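Local coordinates for putative uncharacterized protein (Toxoplasma gondii, PDB 4FBD) that is of unknown function but belongs to the DUF3228 family of conserved hypothetical proteins, at residues K63-F66 with L67-N71. Numbering follows the deposited sequence.
Sequences KEEF and LEKVN
Phe66 and Val70, one turn apart in the amphipathic helix 63-76, illustrate how i to i+4 spacing pairs side chains along an alpha-helix. The CG2 methyl of Val70 sits over one face of the Phe66 ring in a CH-pi contact, 4.1 Å from the centroid and displaced toward the CE2 and CZ rim. With CG swung opposite the backbone N (chi1 177°), the ring of Phe66 lies on the buried side of the helix, where it also meets Phe98 and Val99 of a loop and Leu40 of strand 39-40; Val70 packs on Leu38.

The same spacing yields a polar pair on another side. Glu65 and Lys69 run side by side in the same direction, both chains extended beyond CG, and OE2 of Glu65 faces NZ of Lys69 at 3.5 Å, a salt bridge whose hydrogen bond is weak. Lys69 is modelled in two conformers, so this salt bridge, seen in one of them, is doubtful. Beneath both pairs runs the helical backbone ladder: Lys69 N bonds to Glu65 O at 2.9 Å. Val70 N likewise donates to Phe66 O at 2.9 Å, and CG2 of Val70 lies 3.2 Å from that same oxygen.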
ATOM      1  N   LYS A  63      26.203  24.297 -11.514  1.00 81.75           N
ATOM      2  CA  LYS A  63      26.015  24.255 -10.080  1.00 78.68           C
ATOM      3  C   LYS A  63      26.468  25.580  -9.433  1.00 75.93           C
ATOM      4  O   LYS A  63      26.025  25.940  -8.334  1.00 72.91           O
ATOM      5  CB  LYS A  63      26.644  22.964  -9.518  1.00 81.14           C
ATOM      6  CG  LYS A  63      25.728  21.749  -9.933  1.00 86.70           C
ATOM      7  CD  LYS A  63      26.269  20.305  -9.778  1.00 92.62           C
ATOM      8  CE  LYS A  63      25.170  19.306 -10.289  1.00 93.09           C
ATOM      9  NZ  LYS A  63      25.560  17.857 -10.336  1.00 93.65           N
ATOM     10  N   GLU A  64      27.296  26.327 -10.155  1.00 75.49           N
ATOM     11  CA  GLU A  64      27.732  27.636  -9.717  1.00 73.67           C
ATOM     12  C   GLU A  64      26.566  28.634  -9.929  1.00 69.48           C
ATOM     13  O   GLU A  64      26.145  29.332  -9.014  1.00 66.52           O
ATOM     14  CB  GLU A  64      28.963  28.087 -10.512  1.00 78.05           C
ATOM     15  CG  GLU A  64      30.250  27.210 -10.345  1.00 83.44           C
ATOM     16  CD  GLU A  64      30.174  25.790 -10.976  1.00 87.19           C
ATOM     17  OE1 GLU A  64      29.170  25.435 -11.636  1.00 86.99           O
ATOM     18  OE2 GLU A  64      31.140  25.020 -10.795  1.00 88.99           O
ATOM     19  N   GLU A  65      26.052  28.677 -11.148  1.00 68.67           N
ATOM     20  CA  GLU A  65      24.950  29.562 -11.514  1.00 66.60           C
ATOM     21  C   GLU A  65      23.696  29.271 -10.680  1.00 61.82           C
ATOM     22  O   GLU A  65      22.987  30.179 -10.237  1.00 60.69           O
ATOM     23  CB  GLU A  65      24.657  29.392 -13.014  1.00 69.30           C
ATOM     24  CG  GLU A  65      23.492  30.220 -13.563  1.00 71.79           C
ATOM     25  CD  GLU A  65      23.303  30.072 -15.085  1.00 76.89           C
ATOM     26  OE1 GLU A  65      24.310  29.962 -15.829  1.00 77.90           O
ATOM     27  OE2 GLU A  65      22.132  30.096 -15.533  1.00 78.57           O
ATOM     28  N   PHE A  66      23.419  27.994 -10.480  1.00 58.67           N
ATOM     29  CA  PHE A  66      22.279  27.582  -9.686  1.00 54.53           C
ATOM     30  C   PHE A  66      22.353  28.164  -8.270  1.00 51.27           C
ATOM     31  O   PHE A  66      21.410  28.772  -7.777  1.00 49.14           O
ATOM     32  CB  PHE A  66      22.260  26.063  -9.617  1.00 54.05           C
ATOM     33  CG  PHE A  66      21.175  25.525  -8.771  1.00 52.56           C
ATOM     34  CD1 PHE A  66      19.881  25.489  -9.241  1.00 52.84           C
ATOM     35  CD2 PHE A  66      21.442  25.060  -7.500  1.00 53.70           C
ATOM     36  CE1 PHE A  66      18.863  25.002  -8.454  1.00 54.16           C
ATOM     37  CE2 PHE A  66      20.440  24.574  -6.702  1.00 53.99           C
ATOM     38  CZ  PHE A  66      19.138  24.537  -7.178  1.00 54.70           C
ATOM     39  N   LEU A  67      23.498  27.980  -7.634  1.00 51.28           N
ATOM     40  CA  LEU A  67      23.711  28.445  -6.268  1.00 50.90           C
ATOM     41  C   LEU A  67      23.642  29.974  -6.202  1.00 50.15           C
ATOM     42  O   LEU A  67      23.113  30.556  -5.251  1.00 47.60           O
ATOM     43  CB  LEU A  67      25.075  27.962  -5.781  1.00 51.55           C
ATOM     44  CG  LEU A  67      25.345  28.186  -4.311  1.00 49.97           C
ATOM     45  CD1 LEU A  67      24.265  27.470  -3.505  1.00 41.01           C
ATOM     46  CD2 LEU A  67      26.762  27.687  -3.936  1.00 49.37           C
ATOM     47  N   GLU A  68      24.153  30.610  -7.238  1.00 50.22           N
ATOM     48  CA  GLU A  68      24.132  32.045  -7.310  1.00 53.85           C
ATOM     49  C   GLU A  68      22.692  32.559  -7.369  1.00 52.47           C
ATOM     50  O   GLU A  68      22.327  33.486  -6.639  1.00 51.40           O
ATOM     51  CB  GLU A  68      24.917  32.506  -8.538  1.00 57.82           C
ATOM     52  CG  GLU A  68      25.347  33.966  -8.507  1.00 66.84           C
ATOM     53  CD  GLU A  68      24.221  34.961  -8.721  1.00 76.71           C
ATOM     54  OE1 GLU A  68      23.071  34.534  -8.952  1.00 85.38           O
ATOM     55  OE2 GLU A  68      24.500  36.186  -8.680  1.00 86.36           O
ATOM     56  N   LYS A  69      21.875  31.963  -8.232  0.50 52.32           N
ATOM     57  CA  LYS A  69      20.479  32.397  -8.356  0.50 52.23           C
ATOM     58  C   LYS A  69      19.674  32.070  -7.103  0.50 50.11           C
ATOM     59  O   LYS A  69      18.780  32.826  -6.724  0.50 50.85           O
ATOM     60  CB  LYS A  69      19.837  31.830  -9.616  0.50 52.81           C
ATOM     61  CG  LYS A  69      20.465  32.393 -10.878  0.50 56.38           C
ATOM     62  CD  LYS A  69      19.687  32.018 -12.117  0.50 59.51           C
ATOM     63  CE  LYS A  69      20.316  32.616 -13.372  0.50 61.21           C
ATOM     64  NZ  LYS A  69      19.530  32.224 -14.574  0.50 65.12           N
ATOM     65  N   VAL A  70      20.001  30.957  -6.449  1.00 49.39           N
ATOM     66  CA  VAL A  70      19.335  30.596  -5.196  1.00 45.54           C
ATOM     67  C   VAL A  70      19.624  31.678  -4.169  1.00 45.62           C
ATOM     68  O   VAL A  70      18.708  32.226  -3.549  1.00 45.46           O
ATOM     69  CB  VAL A  70      19.835  29.268  -4.627  1.00 44.14           C
ATOM     70  CG1 VAL A  70      19.473  29.161  -3.145  1.00 40.48           C
ATOM     71  CG2 VAL A  70      19.279  28.118  -5.425  1.00 42.72           C
ATOM     72  N   ASN A  71      20.903  31.989  -3.991  1.00 45.98           N
ATOM     73  CA  ASN A  71      21.295  33.035  -3.044  1.00 47.41           C
ATOM     74  C   ASN A  71      20.714  34.417  -3.378  1.00 49.39           C
ATOM     75  O   ASN A  71      20.307  35.163  -2.487  1.00 48.55           O
ATOM     76  CB  ASN A  71      22.818  33.049  -2.906  1.00 49.75           C
ATOM     77  CG  ASN A  71      23.306  31.902  -2.044  1.00 50.86           C
ATOM     78  OD1 ASN A  71      22.831  31.726  -0.920  1.00 54.61           O
ATOM     79  ND2 ASN A  71      24.232  31.114  -2.556  1.00 47.86           N
TER